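Long-range contacts in ABC transporter substrate-binding protein (Streptococcus pneumoniae, PDB 4OHN), which binds the amino acid histidine and probably delivers it to the membrane components of an ABC uptake transporter: residues 11-15 against 52-57; 27-33 against 179-185; 41-47 against 239-244. All blocks are in the same frame, centred on the assembly; numbering follows the deposited sequence.

Interaction 1: 11-15 against 52-57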
loop_
_atom_site.group_PDB
_atom_site.type_symbol
_atom_site.label_atom_id
_atom_site.label_comp_id
_atom_site.label_asym_id
_atom_site.label_seq_id
_atom_site.Cartn_x
_atom_site.Cartn_y
_atom_site.Cartn_z
ATOM N N TRP A 11 22.863 -3.026 -8.232
ATOM C CA TRP A 11 22.883 -1.592 -8.480
ATOM C C TRP A 11 23.591 -1.225 -9.784
ATOM O O TRP A 11 23.079 -0.430 -10.565
ATOM C CB TRP A 11 23.509 -0.806 -7.302
ATOM C CG TRP A 11 23.612 0.633 -7.666
ATOM C CD1 TRP A 11 24.739 1.311 -8.028
ATOM C CD2 TRP A 11 22.532 1.564 -7.786
ATOM N NE1 TRP A 11 24.428 2.600 -8.360
ATOM C CE2 TRP A 11 23.077 2.784 -8.224
ATOM C CE3 TRP A 11 21.155 1.482 -7.561
ATOM C CZ2 TRP A 11 22.290 3.914 -8.436
ATOM C CZ3 TRP A 11 20.383 2.592 -7.782
ATOM C CH2 TRP A 11 20.952 3.798 -8.210
ATOM N N SER A 12 24.754 -1.803 -10.020
ATOM C CA SER A 12 25.529 -1.427 -11.195
ATOM C C SER A 12 24.766 -1.723 -12.486
ATOM O O SER A 12 24.909 -0.993 -13.465
ATOM C CB SER A 12 26.916 -2.089 -11.216
ATOM O OG SER A 12 26.825 -3.489 -11.390
ATOM N N LYS A 13 23.951 -2.774 -12.477
ATOM C CA LYS A 13 23.113 -3.110 -13.625
ATOM C C LYS A 13 22.006 -2.071 -13.825
ATOM O O LYS A 13 21.789 -1.617 -14.950
ATOM C CB LYS A 13 22.494 -4.501 -13.447
ATOM C CG LYS A 13 21.396 -4.862 -14.455
ATOM C CD LYS A 13 20.652 -6.124 -14.031
ATOM C CE LYS A 13 19.306 -6.240 -14.729
ATOM N NZ LYS A 13 18.550 -7.441 -14.279
ATOM N N TYR A 14 21.292 -1.704 -12.759
ATOM C CA TYR A 14 20.229 -0.709 -12.907
ATOM C C TYR A 14 20.814 0.594 -13.423
ATOM O O TYR A 14 20.255 1.248 -14.304
ATOM C CB TYR A 14 19.493 -0.447 -11.587
ATOM C CG TYR A 14 19.042 -1.701 -10.877
ATOM C CD1 TYR A 14 18.336 -2.680 -11.549
ATOM C CD2 TYR A 14 19.350 -1.910 -9.534
ATOM C CE1 TYR A 14 17.954 -3.826 -10.910
ATOM C CE2 TYR A 14 18.972 -3.048 -8.883
ATOM C CZ TYR A 14 18.268 -4.005 -9.576
ATOM O OH TYR A 14 17.856 -5.156 -8.948
ATOM N N GLN A 15 21.961 0.968 -12.866
ATOM C CA GLN A 15 22.619 2.206 -13.232
ATOM C C GLN A 15 23.089 2.200 -14.693
ATOM O O GLN A 15 22.922 3.195 -15.399
ATOM C CB GLN A 15 23.775 2.483 -12.262
ATOM C CG GLN A 15 24.567 3.751 -12.547
ATOM C CD GLN A 15 23.790 5.007 -12.231
ATOM O OE1 GLN A 15 23.925 5.580 -11.147
ATOM N NE2 GLN A 15 22.973 5.448 -13.174
ATOM N N PHE A 52 14.502 8.039 -8.854
ATOM C CA PHE A 52 15.363 7.471 -9.878
ATOM C C PHE A 52 15.890 8.518 -10.854
ATOM O O PHE A 52 16.961 8.332 -11.426
ATOM C CB PHE A 52 14.707 6.232 -10.486
ATOM C CG PHE A 52 14.759 5.079 -9.531
ATOM C CD1 PHE A 52 15.990 4.508 -9.203
ATOM C CD2 PHE A 52 13.627 4.633 -8.894
ATOM C CE1 PHE A 52 16.066 3.473 -8.270
ATOM C CE2 PHE A 52 13.699 3.633 -7.959
ATOM C CZ PHE A 52 14.907 3.053 -7.633
ATOM N N GLU A 53 15.204 9.651 -10.965
ATOM C CA GLU A 53 15.710 10.806 -11.703
ATOM C C GLU A 53 17.068 11.261 -11.173
ATOM O O GLU A 53 17.900 11.741 -11.943
ATOM C CB GLU A 53 14.706 11.968 -11.598
ATOM C CG GLU A 53 14.981 13.177 -12.470
ATOM C CD GLU A 53 15.998 14.190 -11.911
ATOM O OE1 GLU A 53 16.304 14.248 -10.690
ATOM O OE2 GLU A 53 16.487 14.985 -12.735
ATOM N N LYS A 54 17.288 11.138 -9.867
ATOM C CA LYS A 54 18.560 11.560 -9.274
ATOM C C LYS A 54 19.735 10.764 -9.853
ATOM O O LYS A 54 20.877 11.218 -9.766
ATOM C CB LYS A 54 18.564 11.395 -7.740
ATOM C CG LYS A 54 17.554 12.231 -6.931
ATOM C CD LYS A 54 17.869 13.721 -6.898
ATOM C CE LYS A 54 16.846 14.491 -6.066
ATOM N NZ LYS A 54 17.192 15.928 -5.913
ATOM N N TYR A 55 19.461 9.586 -10.422
ATOM C CA TYR A 55 20.494 8.685 -10.935
ATOM C C TYR A 55 20.407 8.486 -12.445
ATOM O O TYR A 55 21.119 7.653 -13.008
ATOM C CB TYR A 55 20.384 7.312 -10.229
ATOM C CG TYR A 55 20.425 7.450 -8.726
ATOM C CD1 TYR A 55 21.595 7.813 -8.088
ATOM C CD2 TYR A 55 19.288 7.263 -7.958
ATOM C CE1 TYR A 55 21.641 7.980 -6.712
ATOM C CE2 TYR A 55 19.308 7.425 -6.585
ATOM C CZ TYR A 55 20.495 7.787 -5.967
ATOM O OH TYR A 55 20.586 7.966 -4.608
ATOM N N GLY A 56 19.524 9.234 -13.094
ATOM C CA GLY A 56 19.329 9.107 -14.524
ATOM C C GLY A 56 18.653 7.814 -14.945
ATOM O O GLY A 56 18.774 7.392 -16.090
ATOM N N ILE A 57 17.921 7.195 -14.019
ATOM C CA ILE A 57 17.253 5.915 -14.236
ATOM C C ILE A 57 15.766 6.127 -14.501
ATOM O O ILE A 57 15.110 6.881 -13.786
ATOM C CB ILE A 57 17.463 5.003 -12.997
ATOM C CG1 ILE A 57 18.928 4.559 -12.937
ATOM C CG2 ILE A 57 16.535 3.805 -13.026
ATOM C CD1 ILE A 57 19.336 3.857 -11.633
#

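Interaction 2: 27-33 against 179-185. With HIS (histidine), chain B.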
loop_
_atom_site.group_PDB
_atom_site.type_symbol
_atom_site.label_atom_id
_atom_site.label_comp_id
_atom_site.label_asym_id
_atom_site.label_seq_id
_atom_site.Cartn_x
_atom_site.Cartn_y
_atom_site.Cartn_z
ATOM N N THR A 27 -4.549 -0.829 -8.775
ATOM C CA THR A 27 -5.755 -0.228 -8.224
ATOM C C THR A 27 -5.505 0.536 -6.932
ATOM O O THR A 27 -6.441 1.121 -6.401
ATOM C CB THR A 27 -6.845 -1.274 -7.930
ATOM O OG1 THR A 27 -6.483 -2.139 -6.836
ATOM C CG2 THR A 27 -7.177 -2.110 -9.128
ATOM N N PHE A 28 -4.277 0.539 -6.403
ATOM C CA PHE A 28 -4.083 1.026 -5.030
ATOM C C PHE A 28 -3.921 2.553 -4.956
ATOM O O PHE A 28 -2.817 3.089 -4.890
ATOM C CB PHE A 28 -2.939 0.292 -4.344
ATOM C CG PHE A 28 -2.951 0.471 -2.839
ATOM C CD1 PHE A 28 -3.848 -0.218 -2.062
ATOM C CD2 PHE A 28 -2.091 1.348 -2.221
ATOM C CE1 PHE A 28 -3.892 -0.047 -0.694
ATOM C CE2 PHE A 28 -2.128 1.523 -0.844
ATOM C CZ PHE A 28 -3.040 0.823 -0.081
ATOM N N VAL A 29 -5.050 3.242 -4.941
ATOM C CA VAL A 29 -5.074 4.691 -4.814
ATOM C C VAL A 29 -4.699 5.100 -3.399
ATOM O O VAL A 29 -4.931 4.362 -2.447
ATOM C CB VAL A 29 -6.467 5.288 -5.123
ATOM C CG1 VAL A 29 -6.887 5.018 -6.547
ATOM C CG2 VAL A 29 -7.552 4.757 -4.158
ATOM N N PRO A 30 -4.115 6.290 -3.227
ATOM C CA PRO A 30 -3.610 7.196 -4.251
ATOM C C PRO A 30 -2.136 6.933 -4.548
ATOM O O PRO A 30 -1.446 7.840 -5.014
ATOM C CB PRO A 30 -3.749 8.550 -3.564
ATOM C CG PRO A 30 -3.389 8.252 -2.155
ATOM C CD PRO A 30 -3.877 6.831 -1.877
ATOM N N MET A 31 -1.651 5.721 -4.288
ATOM C CA MET A 31 -0.209 5.468 -4.346
ATOM C C MET A 31 0.264 5.158 -5.755
ATOM O O MET A 31 1.272 5.707 -6.217
ATOM C CB MET A 31 0.149 4.327 -3.389
ATOM C CG MET A 31 -0.371 4.514 -1.941
ATOM S SD MET A 31 0.033 6.125 -1.195
ATOM C CE MET A 31 1.798 5.918 -0.923
ATOM N N GLY A 32 -0.419 4.277 -6.455
ATOM C CA GLY A 32 -0.063 3.951 -7.820
ATOM C C GLY A 32 -1.220 3.218 -8.444
ATOM O O GLY A 32 -1.604 2.159 -7.957
ATOM N N PHE A 33 -1.794 3.804 -9.482
ATOM C CA PHE A 33 -3.063 3.296 -10.003
ATOM C C PHE A 33 -3.286 3.703 -11.444
ATOM O O PHE A 33 -2.743 4.722 -11.916
ATOM C CB PHE A 33 -4.234 3.770 -9.124
ATOM C CG PHE A 33 -4.423 5.265 -9.104
ATOM C CD1 PHE A 33 -5.312 5.886 -9.966
ATOM C CD2 PHE A 33 -3.719 6.072 -8.219
ATOM C CE1 PHE A 33 -5.493 7.256 -9.933
ATOM C CE2 PHE A 33 -3.891 7.439 -8.188
ATOM C CZ PHE A 33 -4.777 8.036 -9.046
ATOM N N ASP A 179 -6.547 -0.095 4.110
ATOM C CA ASP A 179 -5.676 1.023 4.412
ATOM C C ASP A 179 -6.430 2.344 4.447
ATOM O O ASP A 179 -7.194 2.655 3.540
ATOM C CB ASP A 179 -4.560 1.110 3.356
ATOM C CG ASP A 179 -3.806 -0.169 3.225
ATOM O OD1 ASP A 179 -4.387 -1.149 2.747
ATOM O OD2 ASP A 179 -2.623 -0.185 3.604
ATOM N N ARG A 180 -6.177 3.157 5.471
ATOM C CA ARG A 180 -6.825 4.454 5.594
ATOM C C ARG A 180 -6.508 5.356 4.410
ATOM O O ARG A 180 -7.370 6.067 3.930
ATOM C CB ARG A 180 -6.452 5.120 6.917
ATOM C CG ARG A 180 -7.341 6.317 7.292
ATOM C CD ARG A 180 -7.079 6.733 8.749
ATOM N NE ARG A 180 -8.212 7.401 9.377
ATOM C CZ ARG A 180 -8.343 7.563 10.691
ATOM N NH1 ARG A 180 -7.419 7.092 11.513
ATOM N NH2 ARG A 180 -9.400 8.188 11.186
ATOM N N VAL A 181 -5.271 5.347 3.911
ATOM C CA VAL A 181 -4.953 6.245 2.799
ATOM C C VAL A 181 -5.791 5.918 1.583
ATOM O O VAL A 181 -6.225 6.799 0.860
ATOM C CB VAL A 181 -3.463 6.244 2.373
ATOM C CG1 VAL A 181 -2.576 6.692 3.524
ATOM C CG2 VAL A 181 -3.032 4.880 1.803
ATOM N N TYR A 182 -6.028 4.637 1.354
ATOM C CA TYR A 182 -6.868 4.261 0.228
ATOM C C TYR A 182 -8.309 4.696 0.465
ATOM O O TYR A 182 -8.921 5.341 -0.384
ATOM C CB TYR A 182 -6.760 2.751 -0.004
ATOM C CG TYR A 182 -7.530 2.205 -1.187
ATOM C CD1 TYR A 182 -6.904 1.539 -2.216
ATOM C CD2 TYR A 182 -8.892 2.351 -1.285
ATOM C CE1 TYR A 182 -7.639 1.043 -3.295
ATOM C CE2 TYR A 182 -9.583 1.884 -2.323
ATOM C CZ TYR A 182 -8.977 1.243 -3.321
ATOM O OH TYR A 182 -9.775 0.775 -4.372
ATOM N N ALA A 183 -8.862 4.328 1.618
ATOM C CA ALA A 183 -10.256 4.635 1.897
ATOM C C ALA A 183 -10.529 6.118 1.769
ATOM O O ALA A 183 -11.514 6.508 1.112
ATOM C CB ALA A 183 -10.633 4.136 3.290
ATOM N N ASN A 184 -9.684 6.954 2.364
ATOM C CA ASN A 184 -9.897 8.413 2.332
ATOM C C ASN A 184 -9.910 8.926 0.893
ATOM O O ASN A 184 -10.799 9.683 0.493
ATOM C CB ASN A 184 -8.791 9.150 3.096
ATOM C CG ASN A 184 -8.910 9.040 4.611
ATOM O OD1 ASN A 184 -9.955 8.695 5.146
ATOM N ND2 ASN A 184 -7.823 9.380 5.310
ATOM N N TYR A 185 -8.931 8.523 0.091
ATOM C CA TYR A 185 -8.843 9.027 -1.268
ATOM C C TYR A 185 -9.990 8.501 -2.138
ATOM O O TYR A 185 -10.635 9.261 -2.873
ATOM C CB TYR A 185 -7.484 8.667 -1.895
ATOM C CG TYR A 185 -7.292 9.261 -3.261
ATOM C CD1 TYR A 185 -7.761 8.611 -4.389
ATOM C CD2 TYR A 185 -6.650 10.482 -3.422
ATOM C CE1 TYR A 185 -7.624 9.148 -5.644
ATOM C CE2 TYR A 185 -6.497 11.030 -4.667
ATOM C CZ TYR A 185 -6.972 10.357 -5.781
ATOM O OH TYR A 185 -6.805 10.906 -7.039
HETATM N N HIS B . -0.593 -1.634 2.585
HETATM C CA HIS B . -1.123 -2.974 2.229
HETATM C C HIS B . 0.005 -3.933 1.920
HETATM O O HIS B . 1.185 -3.515 1.940
HETATM C CB HIS B . -2.189 -2.911 1.110
HETATM C CG HIS B . -1.697 -2.722 -0.295
HETATM N ND1 HIS B . -2.329 -3.343 -1.361
HETATM C CD2 HIS B . -0.736 -1.937 -0.842
HETATM C CE1 HIS B . -1.755 -2.971 -2.488
HETATM N NE2 HIS B . -0.789 -2.112 -2.204
HETATM O OXT HIS B . -0.306 -5.117 1.671
#

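Interaction 3: 41-47 against 239-244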
loop_
_atom_site.group_PDB
_atom_site.type_symbol
_atom_site.label_atom_id
_atom_site.label_comp_id
_atom_site.label_asym_id
_atom_site.label_seq_id
_atom_site.Cartn_x
_atom_site.Cartn_y
_atom_site.Cartn_z
ATOM N N ALA A 41 -0.611 6.734 -12.303
ATOM C CA ALA A 41 -0.363 7.946 -11.518
ATOM C C ALA A 41 -0.427 7.622 -10.040
ATOM O O ALA A 41 -0.941 6.578 -9.641
ATOM C CB ALA A 41 -1.374 9.032 -11.839
ATOM N N GLY A 42 0.086 8.531 -9.230
ATOM C CA GLY A 42 -0.035 8.428 -7.801
ATOM C C GLY A 42 1.174 8.948 -7.062
ATOM O O GLY A 42 2.195 9.313 -7.646
ATOM N N PHE A 43 1.048 8.992 -5.751
ATOM C CA PHE A 43 2.131 9.435 -4.886
ATOM C C PHE A 43 3.413 8.655 -5.108
ATOM O O PHE A 43 4.493 9.244 -5.245
ATOM C CB PHE A 43 1.694 9.373 -3.414
ATOM C CG PHE A 43 2.752 9.818 -2.449
ATOM C CD1 PHE A 43 2.766 11.108 -1.993
ATOM C CD2 PHE A 43 3.725 8.941 -1.992
ATOM C CE1 PHE A 43 3.754 11.537 -1.101
ATOM C CE2 PHE A 43 4.712 9.363 -1.116
ATOM C CZ PHE A 43 4.702 10.651 -0.658
ATOM N N ASP A 44 3.317 7.334 -5.128
ATOM C CA ASP A 44 4.499 6.514 -5.339
ATOM C C ASP A 44 5.021 6.610 -6.758
ATOM O O ASP A 44 6.224 6.510 -6.973
ATOM C CB ASP A 44 4.224 5.046 -5.008
ATOM C CG ASP A 44 4.168 4.772 -3.514
ATOM O OD1 ASP A 44 4.769 5.521 -2.703
ATOM O OD2 ASP A 44 3.508 3.760 -3.160
ATOM N N ILE A 45 4.139 6.763 -7.743
ATOM C CA ILE A 45 4.594 6.963 -9.111
ATOM C C ILE A 45 5.474 8.216 -9.151
ATOM O O ILE A 45 6.599 8.193 -9.674
ATOM C CB ILE A 45 3.424 7.099 -10.112
ATOM C CG1 ILE A 45 2.447 5.921 -10.018
ATOM C CG2 ILE A 45 3.968 7.237 -11.526
ATOM C CD1 ILE A 45 3.071 4.556 -10.271
ATOM N N ASP A 46 4.985 9.301 -8.572
ATOM C CA ASP A 46 5.735 10.549 -8.553
ATOM C C ASP A 46 7.021 10.437 -7.723
ATOM O O ASP A 46 8.086 10.910 -8.148
ATOM C CB ASP A 46 4.841 11.674 -7.994
ATOM C CG ASP A 46 3.728 12.097 -8.960
ATOM O OD1 ASP A 46 3.726 11.698 -10.144
ATOM O OD2 ASP A 46 2.853 12.859 -8.501
ATOM N N LEU A 47 6.923 9.813 -6.562
ATOM C CA LEU A 47 8.070 9.734 -5.663
ATOM C C LEU A 47 9.169 8.848 -6.252
ATOM O O LEU A 47 10.343 9.245 -6.265
ATOM C CB LEU A 47 7.654 9.253 -4.277
ATOM C CG LEU A 47 8.783 9.189 -3.241
ATOM C CD1 LEU A 47 9.387 10.545 -2.994
ATOM C CD2 LEU A 47 8.249 8.598 -1.936
ATOM N N ILE A 239 4.844 16.648 -3.842
ATOM C CA ILE A 239 4.127 15.403 -4.134
ATOM C C ILE A 239 3.101 15.109 -3.031
ATOM O O ILE A 239 1.959 14.717 -3.306
ATOM C CB ILE A 239 5.116 14.243 -4.300
ATOM C CG1 ILE A 239 6.031 14.480 -5.514
ATOM C CG2 ILE A 239 4.378 12.936 -4.473
ATOM C CD1 ILE A 239 7.221 13.532 -5.576
ATOM N N SER A 240 3.494 15.343 -1.787
ATOM C CA SER A 240 2.619 15.110 -0.650
ATOM C C SER A 240 1.371 15.994 -0.704
ATOM O O SER A 240 0.242 15.534 -0.477
ATOM C CB SER A 240 3.425 15.315 0.642
ATOM O OG SER A 240 2.675 14.985 1.792
ATOM N N GLN A 241 1.567 17.269 -1.024
ATOM C CA GLN A 241 0.449 18.199 -1.103
ATOM C C GLN A 241 -0.478 17.825 -2.243
ATOM O O GLN A 241 -1.703 17.934 -2.121
ATOM C CB GLN A 241 0.943 19.635 -1.296
ATOM C CG GLN A 241 1.546 20.262 -0.044
ATOM C CD GLN A 241 0.534 20.438 1.075
ATOM O OE1 GLN A 241 -0.648 20.682 0.828
ATOM N NE2 GLN A 241 0.993 20.310 2.313
ATOM N N LYS A 242 0.109 17.379 -3.347
ATOM C CA LYS A 242 -0.655 17.022 -4.532
ATOM C C LYS A 242 -1.630 15.894 -4.223
ATOM O O LYS A 242 -2.793 15.960 -4.614
ATOM C CB LYS A 242 0.300 16.619 -5.656
ATOM C CG LYS A 242 -0.368 16.066 -6.899
ATOM C CD LYS A 242 0.663 15.725 -7.951
ATOM C CE LYS A 242 0.048 14.983 -9.121
ATOM N NZ LYS A 242 1.113 14.547 -10.068
ATOM N N TRP A 243 -1.179 14.861 -3.514
ATOM C CA TRP A 243 -2.002 13.676 -3.294
ATOM C C TRP A 243 -2.775 13.676 -1.972
ATOM O O TRP A 243 -3.836 13.040 -1.890
ATOM C CB TRP A 243 -1.127 12.414 -3.425
ATOM C CG TRP A 243 -0.648 12.263 -4.833
ATOM C CD1 TRP A 243 0.603 12.549 -5.322
ATOM C CD2 TRP A 243 -1.434 11.847 -5.950
ATOM N NE1 TRP A 243 0.642 12.328 -6.672
ATOM C CE2 TRP A 243 -0.600 11.903 -7.085
ATOM C CE3 TRP A 243 -2.776 11.431 -6.105
ATOM C CZ2 TRP A 243 -1.053 11.554 -8.353
ATOM C CZ3 TRP A 243 -3.232 11.095 -7.378
ATOM C CH2 TRP A 243 -2.359 11.143 -8.481
ATOM N N PHE A 244 -2.274 14.385 -0.957
ATOM C CA PHE A 244 -2.837 14.310 0.399
ATOM C C PHE A 244 -3.313 15.620 0.995
ATOM O O PHE A 244 -4.016 15.611 1.999
ATOM C CB PHE A 244 -1.821 13.686 1.343
ATOM C CG PHE A 244 -1.498 12.284 1.003
ATOM C CD1 PHE A 244 -2.468 11.311 1.145
ATOM C CD2 PHE A 244 -0.269 11.930 0.503
ATOM C CE1 PHE A 244 -2.203 10.012 0.824
ATOM C CE2 PHE A 244 0.000 10.619 0.173
ATOM C CZ PHE A 244 -0.985 9.658 0.341
#

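Interaction 1: 11-15 against 52-57
Gln15 NE2 donates a hydrogen bond to Tyr55 O at 2.9 Å. The bond is nearly straight (166° at the hydrogen) and lies in both the amide plane and the carbonyl plane. A bend at chi2 (71°) swings the amide of Gln15 toward the type I turn Glu53 to Gly56, and Gln15 CB rests against one face of the Trp11 indole. That indole drives its six-membered edge into a face of the Tyr55 ring, a T-shaped pair with planes 83° apart and Trp11 CH2 3.7 Å from Tyr55 CG. Lys54 CB lies over the other face of Tyr55, whose hydroxyl bonds to Lys222 O. Ile57, branched and wholly apolar, fills the angle between the helix and the indole: its CD1 is 3.8 Å from Trp11 CH2 and also meets Tyr14 CB. Phe52 CE1 comes 4.4 Å from Trp11 CZ3, edge to edge. At this C-terminal end of helix 43-53, Gly56, with positive phi, is the C-prime residue of a Schellman motif in which Ile57 N bonds to Phe52 O and Gly56 N to Glu53 O. Helix 11-17 thus packs on a Schellman-capped helix end, just before parallel strand 58-63 of the alpha/beta fold.

Interaction 2: 27-33 against 179-185
Thr27 turns its carbonyl to the helix, Thr27 O lying 3.3 Å from Tyr182 CE1, while its hydroxyl bonds to Asp25. Phe28, centring an inverse gamma turn, has CG anti to the backbone N (chi1 -164°), which carries its ring between ligand and helix. One face takes the bound histidine's imidazole, HIS NE2 lying 3.4 Å from Phe28 CG. The ring edge points at the nearly perpendicular Asp179 carboxylate, Phe28 CZ lying 3.5 Å from Asp179 CG. Asp179 OD2 accepts the ligand's amino group, HIS N, at 2.7 Å, as would suit a carboxylate facing a probably protonated amine. Phe28 and Asp179 thus hold imidazole and amino group in the histidine pocket. Val29 CG2 sits over the Tyr182 ring in a CH-pi contact, 3.6 Å from its centroid, and Val29 O receives a CA-H...O contact from Tyr182. Pro30, after a cis peptide bond, lays CB on the Tyr185 face, 3.5 Å from Tyr185 CD2; its rigid ring suits a flat aromatic partner. Met31 SD only grazes Val181 CG2, and Phe33 CZ reaches the Tyr185 hydroxyl. Helix 161-169 packs against Phe28 and Tyr182, strand 206-212 against Met31 and Val181, and helix 235-244 against Pro30 and Tyr185.

Interaction 3: 41-47 against 239-244
With CG anti to the carbonyl carbon (chi1 -66°), Trp243 lays its indole against the start of helix 43-53, and Asp46, its CG likewise placed, brings its carboxylate to the indole N-H. Asp46 OD2 is gripped twice. Trp243 NE1 donates to Asp46 OD2 at 2.9 Å, almost straight at 173° and in the indole plane, but reaching the oxygen from above the carboxylate plane. The extended Lys242 chain brings NZ to the syn side of Asp46 OD2, also at 2.9 Å, in a salt bridge. Two donors at one oxygen would tend to favour the charged form of the acid and restrain its rotation.

One face of the indole lies on the N-cap backbone: Gly42 CA sits 3.6 Å from the centroid of the six-membered ring, a CH-pi contact, and Phe43 N lies over the same face. Gly42 suits the position because its backbone angles would press a CB on the carbonyl O of Ala41. Lys242 CG covers the opposite face. Phe43 is the knob in a hole formed by Ile239, Ser240, Trp243 and Phe244; its CD1 touches Ile239 CG2 at 3.5 Å, and its ring meets that of Phe244 obliquely. Ile239 CG2 also presses on Asp46 CB at 3.8 Å. Measured on the short segments 43-47 and 239-244, the axes approach to 9.9 Å at 163°, a nearly antiparallel helix pair with knob-into-hole packing.

Interactions 1 and 3 use opposite ends of helix 43-53, its Schellman-capped C-terminus meeting helix 11-17 and its N-terminal turn helix 235-244. Interaction 2 is innermost and includes two residues of the histidine pocket; interaction 1 is most peripheral, its centre about 24 Å from the centre of the chain. All three are partly buried. Their chemistry differs: interaction 1 combines a hydrogen bond from a side-chain amide to a backbone carbonyl with aromatic packing, interaction 2 relies on CH-pi and ring contacts without hydrogen bonds across it, and interaction 3 adds a salt bridge. Interactions 2 and 3 touch through probable backbone hydrogen bonds, Pro30 O to Phe43 N and Met31 O to Asp44 N, and through packing of Pro30 on Phe244 and Tyr185 on Trp243.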